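Long-range contacts in carboxynorspermidine decarboxylase (Campylobacter jejuni subsp. jejuni 81116, PDB 3N29), which probably catalyses the pyridoxal-phosphate-dependent decarboxylation of carboxynorspermidine to norspermidine, the polyamine bound in this crystal: residues 154-162 with 193-202; 227-237 with 258-269. One frame throughout, in Å; residues are numbered along the deposited sequence.

Contact 1: residues 154-162 with 193-202; sequences NSLGLRCNV and LNAIEGLHFH. With PLP (pyridoxal-5'-phosphate), chain C.
Leu-158 pushes its branched end into a hollow walled by Ile-196 and Leu-193, where two neighbouring parallel strands of the beta/alpha barrel, 155-159 and 198-200, run side by side with their axes 4.5 Å apart. The two side chains of Leu-158 and Ile-196 cross at about a right angle; Leu-158 CG rests 3.7 Å from Ile-196 CD1, and Leu-158 CD1 reaches Leu-193 CD2. Phe-144 of helix 141-147 packs on both Leu-158 and Ile-196. Further along the same face, Leu-199 CD2 fits against Cys-160 SG, and beyond it Val-162 CG2 abuts Phe-201 CB. Gly-157 and Gly-198 face each other with 4.3 Å between their CA atoms. Leu-156 O is gripped twice, by Glu-197 N at 2.7 Å and by Gly-198 N in a longer, more bent bond.

On the other face, inside the barrel, Arg-159 carries the contact. With CG anti to the backbone N (chi1 176°) and the chain extended as far as NE, its methylenes pass the edge of the His-200 ring, Arg-159 CG lying 3.7 Å from His-200 ND1, a buried nitrogen with no partner in the model; His-200 NE2 is hydrogen-bonded to Glu-269. The Arg-159 guanidinium lies alongside His-202. The ring of His-202 in turn lays one face over the pyridine ring of PLP, 3.5 Å separating its CE1 from PLP C4. A water held by Arg-159 NE also joins Cys-160 O to His-202 N, and Arg-159 NH2 donates to a lone pair of His-202 O at 3.0 Å.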
loop_
_atom_site.group_PDB
_atom_site.type_symbol
_atom_site.label_atom_id
_atom_site.label_comp_id
_atom_site.label_asym_id
_atom_site.label_seq_id
_atom_site.Cartn_x
_atom_site.Cartn_y
_atom_site.Cartn_z
ATOM N N ASN A 154 -5.144 15.316 30.571
ATOM C CA ASN A 154 -4.537 14.065 30.153
ATOM C C ASN A 154 -3.246 13.810 30.928
ATOM O O ASN A 154 -2.590 14.745 31.365
ATOM C CB ASN A 154 -4.174 14.184 28.673
ATOM C CG ASN A 154 -5.309 14.743 27.842
ATOM O OD1 ASN A 154 -5.287 15.914 27.443
ATOM N ND2 ASN A 154 -6.272 13.922 27.549
ATOM N N SER A 155 -2.832 12.556 31.000
ATOM C CA SER A 155 -1.555 12.202 31.597
ATOM C C SER A 155 -0.519 12.198 30.505
ATOM O O SER A 155 -0.653 11.510 29.480
ATOM C CB SER A 155 -1.647 10.808 32.186
ATOM O OG SER A 155 -0.523 10.490 32.954
ATOM N N LEU A 156 0.502 12.975 30.720
ATOM C CA LEU A 156 1.433 13.331 29.657
ATOM C C LEU A 156 2.688 12.523 29.823
ATOM O O LEU A 156 3.233 12.349 30.942
ATOM C CB LEU A 156 1.759 14.812 29.688
ATOM C CG LEU A 156 0.627 15.820 29.566
ATOM C CD1 LEU A 156 1.288 17.224 29.586
ATOM C CD2 LEU A 156 -0.266 15.572 28.330
ATOM N N GLY A 157 3.147 11.979 28.704
ATOM C CA GLY A 157 4.408 11.243 28.674
ATOM C C GLY A 157 5.325 11.779 27.592
ATOM O O GLY A 157 4.892 12.541 26.690
ATOM N N LEU A 158 6.587 11.384 27.676
ATOM C CA LEU A 158 7.571 11.620 26.617
ATOM C C LEU A 158 8.179 10.329 26.100
ATOM O O LEU A 158 8.531 9.432 26.886
ATOM C CB LEU A 158 8.705 12.505 27.106
ATOM C CG LEU A 158 8.283 13.903 27.600
ATOM C CD1 LEU A 158 9.413 14.543 28.395
ATOM C CD2 LEU A 158 7.755 14.848 26.461
ATOM N N ARG A 159 8.387 10.273 24.786
ATOM C CA ARG A 159 9.024 9.128 24.189
ATOM C C ARG A 159 10.533 9.318 24.230
ATOM O O ARG A 159 11.042 10.390 23.915
ATOM C CB ARG A 159 8.544 8.887 22.772
ATOM C CG ARG A 159 9.311 7.741 22.157
ATOM C CD ARG A 159 8.670 7.229 20.900
ATOM N NE ARG A 159 9.314 6.057 20.310
ATOM C CZ ARG A 159 8.901 5.454 19.194
ATOM N NH1 ARG A 159 7.873 5.938 18.513
ATOM N NH2 ARG A 159 9.521 4.374 18.736
ATOM N N CYS A 160 11.226 8.269 24.636
ATOM C CA CYS A 160 12.678 8.252 24.846
ATOM C C CYS A 160 13.337 7.482 23.696
ATOM O O CYS A 160 12.894 6.378 23.343
ATOM C CB CYS A 160 12.947 7.526 26.128
ATOM S SG CYS A 160 12.224 8.410 27.545
ATOM N N ASN A 161 14.370 8.068 23.114
ATOM C CA ASN A 161 15.132 7.433 22.053
ATOM C C ASN A 161 16.178 6.621 22.785
ATOM O O ASN A 161 17.084 7.164 23.324
ATOM C CB ASN A 161 15.786 8.467 21.142
ATOM C CG ASN A 161 16.622 7.837 20.051
ATOM O OD1 ASN A 161 17.016 6.668 20.184
ATOM N ND2 ASN A 161 16.929 8.618 18.949
ATOM N N VAL A 162 16.060 5.317 22.819
ATOM C CA VAL A 162 17.008 4.567 23.616
ATOM C C VAL A 162 18.355 4.359 22.937
ATOM O O VAL A 162 19.379 4.154 23.647
ATOM C CB VAL A 162 16.387 3.290 24.108
ATOM C CG1 VAL A 162 17.429 2.409 24.782
ATOM C CG2 VAL A 162 15.283 3.686 25.076
ATOM N N LEU A 193 10.383 18.697 34.289
ATOM C CA LEU A 193 9.509 17.554 33.977
ATOM C C LEU A 193 8.308 17.428 34.918
ATOM O O LEU A 193 7.638 16.377 34.937
ATOM C CB LEU A 193 10.335 16.246 33.983
ATOM C CG LEU A 193 11.416 16.235 32.868
ATOM C CD1 LEU A 193 12.328 15.013 32.960
ATOM C CD2 LEU A 193 10.745 16.311 31.474
ATOM N N ASN A 194 8.012 18.503 35.664
ATOM C CA ASN A 194 6.892 18.513 36.617
ATOM C C ASN A 194 5.573 18.056 36.012
ATOM O O ASN A 194 4.813 17.352 36.690
ATOM C CB ASN A 194 6.668 19.907 37.234
ATOM C CG ASN A 194 7.623 20.211 38.393
ATOM O OD1 ASN A 194 8.532 19.423 38.678
ATOM N ND2 ASN A 194 7.430 21.358 39.053
ATOM N N ALA A 195 5.290 18.472 34.772
ATOM C CA ALA A 195 4.010 18.185 34.136
ATOM C C ALA A 195 3.969 16.791 33.512
ATOM O O ALA A 195 2.894 16.367 33.014
ATOM C CB ALA A 195 3.656 19.250 33.070
ATOM N N ILE A 196 5.113 16.092 33.506
ATOM C CA ILE A 196 5.257 14.784 32.793
ATOM C C ILE A 196 5.093 13.610 33.757
ATOM O O ILE A 196 5.809 13.555 34.781
ATOM C CB ILE A 196 6.652 14.633 32.135
ATOM C CG1 ILE A 196 6.898 15.719 31.057
ATOM C CG2 ILE A 196 6.836 13.192 31.619
ATOM C CD1 ILE A 196 5.938 15.737 29.876
ATOM N N GLU A 197 4.143 12.704 33.480
ATOM C CA GLU A 197 3.855 11.608 34.392
ATOM C C GLU A 197 4.388 10.276 33.908
ATOM O O GLU A 197 4.402 9.320 34.665
ATOM C CB GLU A 197 2.342 11.517 34.696
ATOM C CG GLU A 197 1.902 12.526 35.756
ATOM C CD GLU A 197 0.360 12.527 36.015
ATOM O OE1 GLU A 197 -0.402 11.808 35.344
ATOM O OE2 GLU A 197 -0.102 13.241 36.920
ATOM N N GLY A 198 4.783 10.181 32.625
ATOM C CA GLY A 198 5.287 8.931 32.136
ATOM C C GLY A 198 6.404 9.042 31.110
ATOM O O GLY A 198 6.576 10.066 30.415
ATOM N N LEU A 199 7.133 7.953 30.987
ATOM C CA LEU A 199 8.091 7.785 29.894
ATOM C C LEU A 199 7.727 6.601 29.043
ATOM O O LEU A 199 7.165 5.576 29.554
ATOM C CB LEU A 199 9.486 7.612 30.470
ATOM C CG LEU A 199 10.095 8.808 31.206
ATOM C CD1 LEU A 199 11.397 8.357 31.847
ATOM C CD2 LEU A 199 10.304 10.102 30.277
ATOM N N HIS A 200 8.024 6.725 27.754
ATOM C CA HIS A 200 7.632 5.743 26.775
ATOM C C HIS A 200 8.833 5.376 25.910
ATOM O O HIS A 200 9.592 6.250 25.531
ATOM C CB HIS A 200 6.526 6.355 25.906
ATOM C CG HIS A 200 6.074 5.483 24.786
ATOM N ND1 HIS A 200 6.748 5.428 23.585
ATOM C CD2 HIS A 200 4.973 4.709 24.639
ATOM C CE1 HIS A 200 6.119 4.590 22.771
ATOM N NE2 HIS A 200 5.020 4.158 23.369
ATOM N N PHE A 201 9.050 4.099 25.648
ATOM C CA PHE A 201 9.904 3.675 24.528
ATOM C C PHE A 201 9.210 2.642 23.633
ATOM O O PHE A 201 8.317 1.915 24.083
ATOM C CB PHE A 201 11.319 3.219 24.930
ATOM C CG PHE A 201 11.371 1.950 25.728
ATOM C CD1 PHE A 201 11.383 0.703 25.093
ATOM C CD2 PHE A 201 11.390 2.010 27.120
ATOM C CE1 PHE A 201 11.362 -0.481 25.841
ATOM C CE2 PHE A 201 11.399 0.858 27.912
ATOM C CZ PHE A 201 11.395 -0.405 27.276
ATOM N N HIS A 202 9.667 2.584 22.380
ATOM C CA HIS A 202 9.350 1.501 21.478
ATOM C C HIS A 202 10.564 1.226 20.627
ATOM O O HIS A 202 10.995 2.053 19.813
ATOM C CB HIS A 202 8.041 1.757 20.673
ATOM C CG HIS A 202 7.778 0.745 19.598
ATOM N ND1 HIS A 202 7.183 -0.472 19.842
ATOM C CD2 HIS A 202 8.027 0.781 18.257
ATOM C CE1 HIS A 202 7.090 -1.150 18.710
ATOM N NE2 HIS A 202 7.593 -0.409 17.727
HETATM N N1 PLP C . 3.835 1.085 20.041
HETATM C C2 PLP C . 4.376 1.922 19.105
HETATM C C2A PLP C . 4.749 3.333 19.481
HETATM C C3 PLP C . 4.526 1.435 17.769
HETATM O O3 PLP C . 5.061 2.273 16.790
HETATM C C4 PLP C . 4.140 0.123 17.434
HETATM C C4A PLP C . 4.270 -0.358 15.995
HETATM C C5 PLP C . 3.639 -0.728 18.432
HETATM C C6 PLP C . 3.499 -0.204 19.734
HETATM C C5A PLP C . 3.221 -2.149 18.135
HETATM O O4P PLP C . 4.255 -2.880 17.525
HETATM P P PLP C . 4.115 -4.416 17.195
HETATM O O1P PLP C . 2.858 -4.564 16.360
HETATM O O2P PLP C . 3.953 -5.172 18.536
HETATM O O3P PLP C . 5.355 -4.861 16.563
HETATM O O HOH W 1 0.784 14.693 33.149
HETATM O O HOH W 2 11.521 4.875 21.535
#

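Contact 2: residues 227-237 with 258-269; sequences IGQMKWVNFGG and FSDKYGVQVYLE. With PLP (pyridoxal-5'-phosphate), chain C.
Glu-269 OE2 takes a hydrogen bond from Asn-234 ND2 at 3.0 Å and another from Thr-96, while OE1 lies 2.7 Å from PLP N1 and is also bonded to His-200. The Asn-234 and Glu-269 side chains cross at about a right angle, amide and carboxylate planes 75° apart, and ND2 meets OE2 from above the carboxylate plane. The other end of the amide is held too: Asn-234 OD1 accepts from Gly-236 N in an Asx turn, and Gly-236 O receives Glu-269 N. Asn-234 OD1 also lies close to the carboxylate carbon, 3.2 Å from Glu-269 CD.

Strands 232-234 and 265-268 are parallel neighbours, the two strands of a beta-alpha-beta unit whose helix 248-262 packs over one of their faces. On that face the edge of Phe-235 points at the face of Phe-258, and Val-266 CG1 sits over the centre of the Phe-235 ring, 3.7 Å from its centroid. Phe-258, its CG anti to the backbone N (chi1 -172°), reaches back from the helix to meet Val-233 CG2 at its edge. Nearer the helix end, Ile-227 CG2 presses on one face of Tyr-262, whose hydroxyl is bonded to Glu-220. Inside the barrel, Tyr-267 and Trp-232 form an offset edge-to-face pair, the Tyr-267 edge toward the face of the five-membered ring, planes at 80°, with Tyr-267 CE2 3.7 Å from Trp-232 CB.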
loop_
_atom_site.group_PDB
_atom_site.type_symbol
_atom_site.label_atom_id
_atom_site.label_comp_id
_atom_site.label_asym_id
_atom_site.label_seq_id
_atom_site.Cartn_x
_atom_site.Cartn_y
_atom_site.Cartn_z
ATOM N N ILE A 227 13.324 8.214 36.087
ATOM C CA ILE A 227 12.257 7.213 36.039
ATOM C C ILE A 227 11.495 7.210 37.371
ATOM O O ILE A 227 10.261 7.063 37.408
ATOM C CB ILE A 227 12.864 5.832 35.728
ATOM C CG1 ILE A 227 13.505 5.815 34.323
ATOM C CG2 ILE A 227 11.857 4.743 35.786
ATOM C CD1 ILE A 227 14.276 4.454 34.031
ATOM N N GLY A 228 12.227 7.465 38.470
ATOM C CA GLY A 228 11.650 7.384 39.816
ATOM C C GLY A 228 10.546 8.392 40.052
ATOM O O GLY A 228 9.658 8.182 40.896
ATOM N N GLN A 229 10.571 9.489 39.303
ATOM C CA GLN A 229 9.606 10.555 39.531
ATOM C C GLN A 229 8.315 10.347 38.760
ATOM O O GLN A 229 7.356 11.105 38.916
ATOM C CB GLN A 229 10.234 11.928 39.238
ATOM C CG GLN A 229 10.521 12.163 37.710
ATOM C CD GLN A 229 11.559 13.226 37.457
ATOM O OE1 GLN A 229 12.667 13.186 38.012
ATOM N NE2 GLN A 229 11.228 14.175 36.567
ATOM N N MET A 230 8.279 9.318 37.900
ATOM C CA MET A 230 7.140 9.121 37.002
ATOM C C MET A 230 6.075 8.258 37.687
ATOM O O MET A 230 6.359 7.534 38.670
ATOM C CB MET A 230 7.665 8.490 35.702
ATOM C CG MET A 230 8.657 9.352 34.899
ATOM S SD MET A 230 7.881 10.838 34.393
ATOM C CE MET A 230 9.245 11.845 33.859
ATOM N N LYS A 231 4.848 8.322 37.177
ATOM C CA LYS A 231 3.770 7.479 37.596
ATOM C C LYS A 231 3.676 6.145 36.792
ATOM O O LYS A 231 3.254 5.089 37.325
ATOM C CB LYS A 231 2.472 8.276 37.466
ATOM C CG LYS A 231 2.478 9.592 38.329
ATOM C CD LYS A 231 1.063 9.978 38.802
ATOM C CE LYS A 231 1.075 10.891 40.039
ATOM N NZ LYS A 231 -0.282 11.505 40.292
ATOM N N TRP A 232 4.094 6.206 35.527
ATOM C CA TRP A 232 4.084 5.056 34.613
ATOM C C TRP A 232 5.204 5.099 33.600
ATOM O O TRP A 232 5.759 6.156 33.295
ATOM C CB TRP A 232 2.764 4.980 33.851
ATOM C CG TRP A 232 2.308 6.270 33.194
ATOM C CD1 TRP A 232 1.498 7.220 33.728
ATOM C CD2 TRP A 232 2.565 6.677 31.834
ATOM N NE1 TRP A 232 1.238 8.196 32.806
ATOM C CE2 TRP A 232 1.890 7.884 31.634
ATOM C CE3 TRP A 232 3.276 6.109 30.782
ATOM C CZ2 TRP A 232 1.936 8.560 30.451
ATOM C CZ3 TRP A 232 3.364 6.789 29.588
ATOM C CH2 TRP A 232 2.676 8.001 29.419
ATOM N N VAL A 233 5.504 3.907 33.077
ATOM C CA VAL A 233 6.402 3.718 31.989
ATOM C C VAL A 233 5.755 2.742 31.000
ATOM O O VAL A 233 5.167 1.746 31.411
ATOM C CB VAL A 233 7.740 3.178 32.535
ATOM C CG1 VAL A 233 8.726 2.826 31.380
ATOM C CG2 VAL A 233 8.427 4.234 33.394
ATOM N N ASN A 234 5.883 3.018 29.702
ATOM C CA ASN A 234 5.310 2.227 28.627
ATOM C C ASN A 234 6.462 1.630 27.801
ATOM O O ASN A 234 7.303 2.386 27.270
ATOM C CB ASN A 234 4.447 3.164 27.792
ATOM C CG ASN A 234 3.594 2.437 26.761
ATOM O OD1 ASN A 234 4.066 1.534 26.080
ATOM N ND2 ASN A 234 2.362 2.849 26.625
ATOM N N PHE A 235 6.543 0.306 27.745
ATOM C CA PHE A 235 7.679 -0.404 27.124
ATOM C C PHE A 235 7.392 -0.682 25.631
ATOM O O PHE A 235 8.070 -1.490 24.984
ATOM C CB PHE A 235 7.800 -1.787 27.736
ATOM C CG PHE A 235 8.282 -1.812 29.169
ATOM C CD1 PHE A 235 8.630 -0.648 29.840
ATOM C CD2 PHE A 235 8.461 -3.039 29.781
ATOM C CE1 PHE A 235 9.086 -0.702 31.136
ATOM C CE2 PHE A 235 8.936 -3.100 31.091
ATOM C CZ PHE A 235 9.251 -1.919 31.748
ATOM N N GLY A 236 6.350 -0.074 25.138
ATOM C CA GLY A 236 6.007 -0.151 23.702
ATOM C C GLY A 236 5.672 -1.564 23.233
ATOM O O GLY A 236 5.192 -2.415 24.014
ATOM N N GLY A 237 5.831 -1.787 21.933
ATOM C CA GLY A 237 5.412 -3.032 21.362
ATOM C C GLY A 237 6.609 -3.800 20.864
ATOM O O GLY A 237 7.741 -3.545 21.276
ATOM N N PHE A 258 10.638 -4.040 37.443
ATOM C CA PHE A 258 10.827 -2.672 37.039
ATOM C C PHE A 258 9.816 -1.828 37.795
ATOM O O PHE A 258 10.154 -0.741 38.325
ATOM C CB PHE A 258 10.662 -2.542 35.517
ATOM C CG PHE A 258 11.018 -1.204 34.992
ATOM C CD1 PHE A 258 12.277 -0.961 34.469
ATOM C CD2 PHE A 258 10.110 -0.175 35.020
ATOM C CE1 PHE A 258 12.592 0.307 33.986
ATOM C CE2 PHE A 258 10.438 1.088 34.530
ATOM C CZ PHE A 258 11.642 1.311 34.013
ATOM N N SER A 259 8.591 -2.329 37.841
ATOM C CA SER A 259 7.481 -1.700 38.506
ATOM C C SER A 259 7.814 -1.401 39.977
ATOM O O SER A 259 7.597 -0.269 40.470
ATOM C CB SER A 259 6.270 -2.648 38.495
ATOM O OG SER A 259 5.185 -1.957 39.058
ATOM N N ASP A 260 8.388 -2.409 40.612
ATOM C CA ASP A 260 8.679 -2.362 42.060
ATOM C C ASP A 260 9.840 -1.406 42.328
ATOM O O ASP A 260 9.825 -0.644 43.300
ATOM C CB ASP A 260 9.033 -3.758 42.552
ATOM C CG ASP A 260 7.829 -4.671 42.613
ATOM O OD1 ASP A 260 6.690 -4.155 42.487
ATOM O OD2 ASP A 260 7.999 -5.906 42.734
ATOM N N LYS A 261 10.838 -1.462 41.458
ATOM C CA LYS A 261 12.078 -0.719 41.653
ATOM C C LYS A 261 11.754 0.761 41.642
ATOM O O LYS A 261 12.224 1.526 42.496
ATOM C CB LYS A 261 13.065 -1.079 40.541
ATOM C CG LYS A 261 14.421 -0.400 40.654
ATOM C CD LYS A 261 15.367 -0.790 39.531
ATOM C CE LYS A 261 16.663 -0.006 39.672
ATOM N NZ LYS A 261 17.638 -0.356 38.615
ATOM N N TYR A 262 10.959 1.188 40.660
ATOM C CA TYR A 262 10.738 2.612 40.449
ATOM C C TYR A 262 9.397 3.100 40.963
ATOM O O TYR A 262 9.124 4.289 40.878
ATOM C CB TYR A 262 10.883 2.973 38.953
ATOM C CG TYR A 262 12.295 2.785 38.430
ATOM C CD1 TYR A 262 13.320 3.653 38.800
ATOM C CD2 TYR A 262 12.611 1.741 37.576
ATOM C CE1 TYR A 262 14.622 3.479 38.322
ATOM C CE2 TYR A 262 13.898 1.574 37.089
ATOM C CZ TYR A 262 14.891 2.430 37.467
ATOM O OH TYR A 262 16.159 2.240 36.981
ATOM N N GLY A 263 8.544 2.174 41.411
ATOM C CA GLY A 263 7.190 2.497 41.851
ATOM C C GLY A 263 6.308 3.067 40.776
ATOM O O GLY A 263 5.680 4.134 40.993
ATOM N N VAL A 264 6.282 2.366 39.611
ATOM C CA VAL A 264 5.604 2.815 38.430
ATOM C C VAL A 264 4.652 1.705 37.888
ATOM O O VAL A 264 4.839 0.514 38.113
ATOM C CB VAL A 264 6.592 3.248 37.281
ATOM C CG1 VAL A 264 7.339 4.507 37.646
ATOM C CG2 VAL A 264 7.556 2.116 36.893
ATOM N N GLN A 265 3.598 2.142 37.247
ATOM C CA GLN A 265 2.685 1.249 36.555
ATOM C C GLN A 265 3.353 1.063 35.153
ATOM O O GLN A 265 3.674 2.033 34.475
ATOM C CB GLN A 265 1.340 1.950 36.416
ATOM C CG GLN A 265 0.289 1.251 35.495
ATOM C CD GLN A 265 0.032 -0.125 35.984
ATOM O OE1 GLN A 265 0.444 -1.123 35.384
ATOM N NE2 GLN A 265 -0.604 -0.202 37.107
ATOM N N VAL A 266 3.546 -0.178 34.743
ATOM C CA VAL A 266 4.149 -0.474 33.451
ATOM C C VAL A 266 3.008 -0.755 32.485
ATOM O O VAL A 266 2.014 -1.384 32.852
ATOM C CB VAL A 266 5.034 -1.760 33.519
ATOM C CG1 VAL A 266 5.456 -2.156 32.138
ATOM C CG2 VAL A 266 6.307 -1.520 34.390
ATOM N N TYR A 267 3.162 -0.287 31.259
ATOM C CA TYR A 267 2.255 -0.558 30.145
ATOM C C TYR A 267 2.992 -1.289 29.055
ATOM O O TYR A 267 4.195 -1.030 28.795
ATOM C CB TYR A 267 1.697 0.754 29.577
ATOM C CG TYR A 267 0.725 1.404 30.485
ATOM C CD1 TYR A 267 -0.638 1.181 30.331
ATOM C CD2 TYR A 267 1.154 2.220 31.534
ATOM C CE1 TYR A 267 -1.553 1.760 31.146
ATOM C CE2 TYR A 267 0.227 2.786 32.404
ATOM C CZ TYR A 267 -1.118 2.543 32.196
ATOM O OH TYR A 267 -2.077 3.084 33.002
ATOM N N LEU A 268 2.309 -2.243 28.407
ATOM C CA LEU A 268 2.866 -2.900 27.207
ATOM C C LEU A 268 1.885 -2.676 26.062
ATOM O O LEU A 268 0.681 -2.616 26.306
ATOM C CB LEU A 268 3.077 -4.387 27.403
ATOM C CG LEU A 268 3.968 -4.960 28.508
ATOM C CD1 LEU A 268 3.788 -6.438 28.622
ATOM C CD2 LEU A 268 5.446 -4.683 28.266
ATOM N N GLU A 269 2.367 -2.593 24.822
ATOM C CA GLU A 269 1.455 -2.241 23.776
ATOM C C GLU A 269 1.786 -3.040 22.527
ATOM O O GLU A 269 2.133 -2.466 21.448
ATOM C CB GLU A 269 1.332 -0.723 23.602
ATOM C CG GLU A 269 2.592 -0.014 23.531
ATOM C CD GLU A 269 2.497 1.530 23.284
ATOM O OE1 GLU A 269 3.340 1.966 22.509
ATOM O OE2 GLU A 269 1.583 2.249 23.794
HETATM N N1 PLP C . 3.835 1.085 20.041
HETATM C C2 PLP C . 4.376 1.922 19.105
HETATM C C2A PLP C . 4.749 3.333 19.481
HETATM C C3 PLP C . 4.526 1.435 17.769
HETATM O O3 PLP C . 5.061 2.273 16.790
HETATM C C4 PLP C . 4.140 0.123 17.434
HETATM C C4A PLP C . 4.270 -0.358 15.995
HETATM C C5 PLP C . 3.639 -0.728 18.432
HETATM C C6 PLP C . 3.499 -0.204 19.734
HETATM C C5A PLP C . 3.221 -2.149 18.135
HETATM O O4P PLP C . 4.255 -2.880 17.525
HETATM P P PLP C . 4.115 -4.416 17.195
HETATM O O1P PLP C . 2.858 -4.564 16.360
HETATM O O2P PLP C . 3.953 -5.172 18.536
HETATM O O3P PLP C . 5.355 -4.861 16.563
#

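Contacts 1 and 2 join strand pairs of one barrel, their centres about 10 Å apart, with strands 198-200 and 232-234 as neighbours at the shared boundary. Besides the backbone bonds between these two strands, Glu-197 O probably accepts a hydrogen bond from Lys-231 N at 2.7 Å, and near the cofactor His-202 ND1 is hydrogen-bonded to Gly-237 N (2.8 Å). His-200 CD2 packs 3.4 Å from Asn-234 CG. Ser-155 OG of contact 1 is hydrogen-bonded to Trp-232 NE1 of contact 2. PLP draws on both: the 193-202 segment of contact 1 covers a face of its pyridine ring, and the 258-269 segment of contact 2 reaches its N1.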